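Local coordinates for protein PT26-6P (Thermococcus sp., PDB 2WB7) that is of unknown function but is encoded by an extrachromosomal mobile element of a euryarchaeon and combines immunoglobulin-like domains with a helical domain, at residues I5-V13 with L238-D247; N412-L422 with I459-Q467. All coordinates share one frame; numbering follows the deposited sequence.

Both contacts lie toward the same end of an elongated chain. Interaction 1 joins two loops: the N-terminal residues 5-13, ahead of helix 21-34, and residues 238-247, which lead into strand 253-261. Charged and apolar groups share it. Interaction 2 lies wholly within the helical domain, where helices 408-438 and 442-465 pack through apolar side chains. The two centres are 22 Å apart and the nearest atoms about 10 Å apart, so the contacts do not touch. A helix links them indirectly: helix 393-404 meets I5 of interaction 1 and M418 of interaction 2.

Interaction 1 (I5-V13 with L238-D247); sequences INDDDIDDV and LPIKFLQSLD
D7 and K241 approach from opposite directions and form a salt bridge, D7 OD2 to K241 NZ, 3.1 Å. The lysine chain is bent at its second and third torsions. The bends lay CE over the centre of the F242 ring, 3.4 Å above the plane, and NZ rises farther from that face, toward I5. NZ also makes a weak hydrogen bond to I5 O at 3.5 Å. L238 CD1 lies on the opposite face of the ring, offset toward the rim. The far edge meets the other loop: D7 CB and I10 CD1 sit near the ring plane, with I10 CD1 4.0 Å from F242 CZ. V13 CG2 comes in obliquely, 3.7 Å from F242 CZ. Here the N-terminal loop, with a type I turn from D7 to I10, docks on a short 3-10 segment, 240-243, against the helical domain. K482 and K483 of helix 471-499 also pair with D7, and D393 pairs with K241. A methionine in place of K241 would probably leave D7 and D393 without this shared cation. V13 and L238 cross at about a right angle, and L238 CD2 also packs 3.7 Å from D12 CB, while the D12 carboxylate turns to K512 and Y516.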
# COMPACT_ATOMS: atom_id res chain seq x y z
N ILE A 5 0.04 8.38 -34.97
CA ILE A 5 -0.39 7.01 -35.26
C ILE A 5 -0.16 6.03 -34.10
O ILE A 5 -1.02 5.20 -33.82
CB ILE A 5 0.30 6.47 -36.52
CG1 ILE A 5 -0.09 7.35 -37.71
CG2 ILE A 5 -0.06 5.00 -36.77
CD1 ILE A 5 0.48 6.86 -39.00
N ASN A 6 0.99 6.15 -33.45
CA ASN A 6 1.41 5.24 -32.38
C ASN A 6 1.10 5.72 -30.97
O ASN A 6 1.09 4.93 -30.03
CB ASN A 6 2.91 5.01 -32.47
CG ASN A 6 3.26 3.89 -33.41
OD1 ASN A 6 2.77 3.84 -34.55
ND2 ASN A 6 4.10 2.97 -32.94
N ASP A 7 0.88 7.02 -30.82
CA ASP A 7 0.65 7.59 -29.51
C ASP A 7 1.86 7.40 -28.60
O ASP A 7 1.73 7.14 -27.42
CB ASP A 7 -0.60 6.99 -28.91
CG ASP A 7 -1.75 6.97 -29.90
OD1 ASP A 7 -2.30 8.05 -30.21
OD2 ASP A 7 -2.11 5.88 -30.38
N ASP A 8 3.06 7.57 -29.16
CA ASP A 8 4.29 7.58 -28.38
C ASP A 8 4.40 8.82 -27.50
O ASP A 8 5.36 8.97 -26.77
CB ASP A 8 5.50 7.51 -29.31
CG ASP A 8 5.68 6.13 -29.93
OD1 ASP A 8 5.68 5.15 -29.15
OD2 ASP A 8 5.82 6.03 -31.18
N ASP A 9 3.42 9.71 -27.58
CA ASP A 9 3.45 10.89 -26.72
C ASP A 9 2.68 10.64 -25.43
O ASP A 9 2.72 11.46 -24.52
CB ASP A 9 2.91 12.13 -27.45
CG ASP A 9 1.49 11.95 -28.00
OD1 ASP A 9 0.74 12.93 -27.97
OD2 ASP A 9 1.13 10.85 -28.48
N ILE A 10 1.99 9.51 -25.36
CA ILE A 10 1.26 9.17 -24.15
C ILE A 10 2.24 8.73 -23.06
O ILE A 10 3.03 7.80 -23.24
CB ILE A 10 0.21 8.06 -24.39
CG1 ILE A 10 -0.81 8.54 -25.43
CG2 ILE A 10 -0.45 7.67 -23.08
CD1 ILE A 10 -1.88 7.54 -25.76
N ASP A 11 2.18 9.42 -21.93
CA ASP A 11 3.14 9.16 -20.88
C ASP A 11 3.12 7.73 -20.39
O ASP A 11 4.14 7.17 -20.02
CB ASP A 11 2.92 10.13 -19.73
CG ASP A 11 4.19 10.76 -19.30
OD1 ASP A 11 4.89 10.12 -18.50
OD2 ASP A 11 4.51 11.86 -19.81
N ASP A 12 1.94 7.12 -20.40
CA ASP A 12 1.81 5.74 -20.01
C ASP A 12 2.59 4.86 -20.97
O ASP A 12 3.21 3.90 -20.56
CB ASP A 12 0.35 5.33 -20.00
CG ASP A 12 -0.48 6.15 -19.03
OD1 ASP A 12 -1.59 6.58 -19.41
OD2 ASP A 12 -0.01 6.36 -17.89
N VAL A 13 2.59 5.21 -22.25
CA VAL A 13 3.27 4.41 -23.26
C VAL A 13 4.77 4.49 -23.04
O VAL A 13 5.48 3.51 -23.26
CB VAL A 13 2.89 4.85 -24.70
CG1 VAL A 13 3.72 4.10 -25.74
CG2 VAL A 13 1.40 4.63 -24.96
N LEU A 238 -4.48 1.70 -20.76
CA LEU A 238 -4.35 2.39 -22.03
C LEU A 238 -5.68 2.26 -22.79
O LEU A 238 -6.45 1.33 -22.56
CB LEU A 238 -3.20 1.78 -22.83
CG LEU A 238 -1.80 2.23 -22.43
CD1 LEU A 238 -0.76 1.35 -23.10
CD2 LEU A 238 -1.56 3.73 -22.73
N PRO A 239 -5.95 3.19 -23.70
CA PRO A 239 -7.13 3.08 -24.54
C PRO A 239 -7.20 1.75 -25.30
O PRO A 239 -6.17 1.17 -25.60
CB PRO A 239 -6.97 4.25 -25.51
CG PRO A 239 -6.24 5.29 -24.70
CD PRO A 239 -5.27 4.48 -23.88
N ILE A 240 -8.40 1.28 -25.61
CA ILE A 240 -8.57 -0.04 -26.22
C ILE A 240 -7.83 -0.25 -27.54
O ILE A 240 -7.60 -1.38 -27.95
CB ILE A 240 -10.06 -0.43 -26.41
CG1 ILE A 240 -10.73 0.52 -27.41
CG2 ILE A 240 -10.77 -0.44 -25.07
CD1 ILE A 240 -12.18 0.23 -27.68
N LYS A 241 -7.47 0.83 -28.23
CA LYS A 241 -6.77 0.64 -29.50
C LYS A 241 -5.48 -0.16 -29.31
O LYS A 241 -5.01 -0.79 -30.24
CB LYS A 241 -6.47 1.96 -30.21
CG LYS A 241 -5.38 2.79 -29.59
CD LYS A 241 -4.44 3.32 -30.64
CE LYS A 241 -3.01 3.09 -30.21
NZ LYS A 241 -2.11 2.98 -31.38
N PHE A 242 -4.95 -0.17 -28.09
CA PHE A 242 -3.65 -0.78 -27.85
C PHE A 242 -3.71 -2.29 -27.78
O PHE A 242 -2.72 -2.94 -27.53
CB PHE A 242 -2.99 -0.20 -26.59
CG PHE A 242 -2.44 1.18 -26.78
CD1 PHE A 242 -3.18 2.29 -26.40
CD2 PHE A 242 -1.19 1.37 -27.34
CE1 PHE A 242 -2.69 3.57 -26.57
CE2 PHE A 242 -0.69 2.67 -27.53
CZ PHE A 242 -1.44 3.76 -27.13
N LEU A 243 -4.89 -2.84 -28.03
CA LEU A 243 -5.08 -4.28 -28.07
C LEU A 243 -4.48 -4.88 -29.35
O LEU A 243 -3.98 -5.99 -29.33
CB LEU A 243 -6.56 -4.64 -27.99
CG LEU A 243 -7.17 -4.82 -26.60
CD1 LEU A 243 -8.65 -5.17 -26.73
CD2 LEU A 243 -6.42 -5.89 -25.82
N GLN A 244 -4.56 -4.15 -30.46
CA GLN A 244 -3.93 -4.60 -31.70
C GLN A 244 -2.53 -4.01 -31.89
O GLN A 244 -2.08 -3.79 -33.02
CB GLN A 244 -4.79 -4.27 -32.93
CG GLN A 244 -6.18 -4.90 -32.94
CD GLN A 244 -7.29 -3.89 -32.67
OE1 GLN A 244 -7.07 -2.67 -32.74
NE2 GLN A 244 -8.49 -4.39 -32.36
N SER A 245 -1.83 -3.73 -30.79
CA SER A 245 -0.51 -3.14 -30.90
C SER A 245 0.57 -4.15 -30.58
O SER A 245 0.84 -4.43 -29.41
CB SER A 245 -0.36 -1.93 -29.98
OG SER A 245 -0.86 -0.76 -30.61
N LEU A 246 1.18 -4.70 -31.63
CA LEU A 246 2.32 -5.60 -31.48
C LEU A 246 3.43 -4.89 -30.73
O LEU A 246 4.21 -5.53 -30.03
CB LEU A 246 2.84 -6.05 -32.84
CG LEU A 246 2.03 -7.09 -33.62
CD1 LEU A 246 2.55 -7.12 -35.07
CD2 LEU A 246 2.07 -8.48 -32.97
N ASP A 247 3.48 -3.57 -30.87
CA ASP A 247 4.55 -2.81 -30.23
C ASP A 247 4.51 -2.99 -28.72
O ASP A 247 5.55 -3.00 -28.07
CB ASP A 247 4.42 -1.32 -30.56
CG ASP A 247 5.73 -0.72 -31.03
OD1 ASP A 247 6.80 -1.27 -30.68
OD2 ASP A 247 5.69 0.31 -31.76

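Interaction 2 (N412-L422 with I459-Q467); sequences NATTKAMINSL and INDLQKAAQ
L462 points from helix 442-465 into helix 408-438 and enters a hole formed by T415, M418, I419 and L422. Its CB sits between two of them, 3.8 Å from T415 CG2 and 4.0 Å from I419 CG1. CG stands anti to the carbonyl carbon (chi1 -73°), which carries the branch on toward M418 and L422. There the tip splits. CD1 packs 3.7 Å from M418 CB and also touches L422 CD1; the L462 side chain crosses those of M418 and L422 at about a right angle. CD2 lies beside the selenium of M418, which is a selenomethionine here. M391, in the loop before helix 393-404, also touches L462. This is knobs-into-holes packing between neighbouring antiparallel helices of the helical domain. The axes of segments 412-422 and 459-465 come within 9.6 Å and run at 174° to one another, so the contact extends along both. One turn from L462, I459 and L422 slide past each other in opposite directions, with I459 CG1 3.5 Å from L422 CB. I459 CG2 meets I419 CG2 at 3.7 Å, the two isoleucines crossing at a slant. I419 CD1 reaches the exposed Q463 and touches its amide carbon CD; the glutamine chain is bent at its second torsion. At the other end A466 puts its CB between N412 and T415, 3.5 Å from N412 OD1. T415 divides its two branches. The methyl CG2 is anti to the backbone N and turns to the L462 backbone. The hydroxyl OG1 touches A466 CB and hydrogen-bonds to I411 O in its own helix. The carbonyl of A466 takes a hydrogen bond from R408, the first residue of helix 408-438.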
# COMPACT_ATOMS: atom_id res chain seq x y z
N ASN A 412 -11.60 15.39 -46.95
CA ASN A 412 -12.92 15.87 -46.59
C ASN A 412 -13.93 14.75 -46.41
O ASN A 412 -14.66 14.72 -45.42
CB ASN A 412 -13.42 16.85 -47.65
CG ASN A 412 -12.84 18.24 -47.48
OD1 ASN A 412 -12.27 18.56 -46.44
ND2 ASN A 412 -12.99 19.07 -48.49
N ALA A 413 -13.98 13.82 -47.34
CA ALA A 413 -14.92 12.71 -47.26
C ALA A 413 -14.75 11.97 -45.93
O ALA A 413 -15.73 11.71 -45.23
CB ALA A 413 -14.71 11.76 -48.41
N THR A 414 -13.50 11.65 -45.61
CA THR A 414 -13.15 10.85 -44.43
C THR A 414 -13.50 11.56 -43.12
O THR A 414 -14.11 10.98 -42.22
CB THR A 414 -11.65 10.55 -44.46
OG1 THR A 414 -11.34 9.94 -45.71
CG2 THR A 414 -11.22 9.63 -43.30
N THR A 415 -13.07 12.81 -43.02
CA THR A 415 -13.37 13.66 -41.89
C THR A 415 -14.86 13.59 -41.59
O THR A 415 -15.27 13.32 -40.47
CB THR A 415 -13.06 15.13 -42.23
OG1 THR A 415 -11.71 15.25 -42.69
CG2 THR A 415 -13.25 16.00 -41.01
N LYS A 416 -15.65 13.85 -42.62
CA LYS A 416 -17.09 13.82 -42.50
C LYS A 416 -17.58 12.46 -42.03
O LYS A 416 -18.46 12.36 -41.19
CB LYS A 416 -17.71 14.17 -43.85
CG LYS A 416 -19.23 14.17 -43.83
CD LYS A 416 -19.81 14.30 -45.24
CE LYS A 416 -21.34 14.45 -45.19
NZ LYS A 416 -21.98 13.39 -44.33
N ALA A 417 -17.00 11.41 -42.57
CA ALA A 417 -17.38 10.05 -42.18
C ALA A 417 -17.12 9.83 -40.69
O ALA A 417 -17.98 9.34 -39.95
CB ALA A 417 -16.61 9.04 -42.99
N MSE A 418 -15.92 10.21 -40.26
CA MSE A 418 -15.50 10.07 -38.87
C MSE A 418 -16.38 10.87 -37.95
O MSE A 418 -16.71 10.41 -36.85
CB MSE A 418 -14.06 10.55 -38.71
CG MSE A 418 -13.04 9.48 -39.00
SE MSE A 418 -11.29 10.28 -39.24
CE MSE A 418 -10.24 8.65 -39.25
N ILE A 419 -16.75 12.06 -38.39
CA ILE A 419 -17.59 12.94 -37.60
C ILE A 419 -18.97 12.35 -37.36
O ILE A 419 -19.55 12.52 -36.29
CB ILE A 419 -17.72 14.31 -38.24
CG1 ILE A 419 -16.42 15.08 -38.04
CG2 ILE A 419 -18.86 15.07 -37.60
CD1 ILE A 419 -16.23 16.22 -39.01
N ASN A 420 -19.49 11.64 -38.35
CA ASN A 420 -20.76 10.94 -38.16
C ASN A 420 -20.66 9.91 -37.06
O ASN A 420 -21.57 9.75 -36.25
CB ASN A 420 -21.21 10.28 -39.46
CG ASN A 420 -21.94 11.25 -40.36
OD1 ASN A 420 -22.39 12.31 -39.92
ND2 ASN A 420 -22.07 10.89 -41.64
N SER A 421 -19.54 9.20 -37.03
CA SER A 421 -19.33 8.19 -36.02
C SER A 421 -19.25 8.80 -34.63
O SER A 421 -19.80 8.26 -33.68
CB SER A 421 -18.08 7.41 -36.35
OG SER A 421 -18.32 6.51 -37.41
N LEU A 422 -18.58 9.94 -34.50
CA LEU A 422 -18.48 10.62 -33.22
C LEU A 422 -19.83 11.18 -32.77
O LEU A 422 -20.19 11.11 -31.59
CB LEU A 422 -17.44 11.73 -33.26
CG LEU A 422 -16.01 11.19 -33.42
CD1 LEU A 422 -15.02 12.30 -33.69
CD2 LEU A 422 -15.60 10.36 -32.22
N ILE A 459 -14.76 16.20 -32.66
CA ILE A 459 -15.46 16.60 -33.87
C ILE A 459 -14.95 17.94 -34.38
O ILE A 459 -14.84 18.15 -35.57
CB ILE A 459 -16.98 16.66 -33.69
CG1 ILE A 459 -17.56 15.25 -33.53
CG2 ILE A 459 -17.61 17.34 -34.92
CD1 ILE A 459 -19.07 15.18 -33.52
N ASN A 460 -14.62 18.85 -33.47
CA ASN A 460 -14.16 20.15 -33.87
C ASN A 460 -12.76 20.08 -34.44
O ASN A 460 -12.45 20.76 -35.43
CB ASN A 460 -14.17 21.10 -32.68
CG ASN A 460 -13.91 22.52 -33.08
OD1 ASN A 460 -14.70 23.13 -33.79
ND2 ASN A 460 -12.77 23.06 -32.65
N ASP A 461 -11.91 19.29 -33.80
CA ASP A 461 -10.54 19.13 -34.30
C ASP A 461 -10.53 18.51 -35.70
O ASP A 461 -9.77 18.95 -36.56
CB ASP A 461 -9.70 18.33 -33.31
CG ASP A 461 -9.37 19.13 -32.06
OD1 ASP A 461 -9.46 20.37 -32.10
OD2 ASP A 461 -9.03 18.53 -31.03
N LEU A 462 -11.39 17.52 -35.94
CA LEU A 462 -11.53 16.97 -37.29
C LEU A 462 -11.91 18.04 -38.32
O LEU A 462 -11.37 18.06 -39.44
CB LEU A 462 -12.50 15.78 -37.33
CG LEU A 462 -11.93 14.49 -36.69
CD1 LEU A 462 -12.95 13.38 -36.63
CD2 LEU A 462 -10.65 13.98 -37.38
N GLN A 463 -12.83 18.94 -37.94
CA GLN A 463 -13.26 20.03 -38.82
C GLN A 463 -12.06 20.90 -39.18
O GLN A 463 -11.86 21.24 -40.34
CB GLN A 463 -14.30 20.92 -38.14
CG GLN A 463 -15.62 20.24 -37.77
CD GLN A 463 -16.63 20.23 -38.90
OE1 GLN A 463 -16.29 20.52 -40.04
NE2 GLN A 463 -17.88 19.90 -38.58
N LYS A 464 -11.27 21.27 -38.19
CA LYS A 464 -10.12 22.13 -38.45
C LYS A 464 -9.02 21.37 -39.18
O LYS A 464 -8.32 21.91 -40.05
CB LYS A 464 -9.60 22.76 -37.15
CG LYS A 464 -10.66 23.49 -36.35
CD LYS A 464 -10.04 24.45 -35.35
CE LYS A 464 -11.07 24.95 -34.34
NZ LYS A 464 -12.15 25.67 -35.06
N ALA A 465 -8.86 20.10 -38.82
CA ALA A 465 -7.84 19.27 -39.45
C ALA A 465 -7.98 19.35 -40.96
O ALA A 465 -7.01 19.58 -41.66
CB ALA A 465 -7.96 17.84 -38.99
N ALA A 466 -9.20 19.17 -41.45
CA ALA A 466 -9.42 19.13 -42.88
C ALA A 466 -9.01 20.44 -43.57
O ALA A 466 -8.76 20.45 -44.77
CB ALA A 466 -10.85 18.78 -43.21
N GLN A 467 -8.91 21.52 -42.83
CA GLN A 467 -8.64 22.81 -43.44
C GLN A 467 -7.20 23.26 -43.31
O GLN A 467 -6.88 24.39 -43.67
CB GLN A 467 -9.54 23.89 -42.85
CG GLN A 467 -11.00 23.62 -43.08
CD GLN A 467 -11.87 24.33 -42.07
OE1 GLN A 467 -11.42 25.24 -41.38
NE2 GLN A 467 -13.12 23.89 -41.96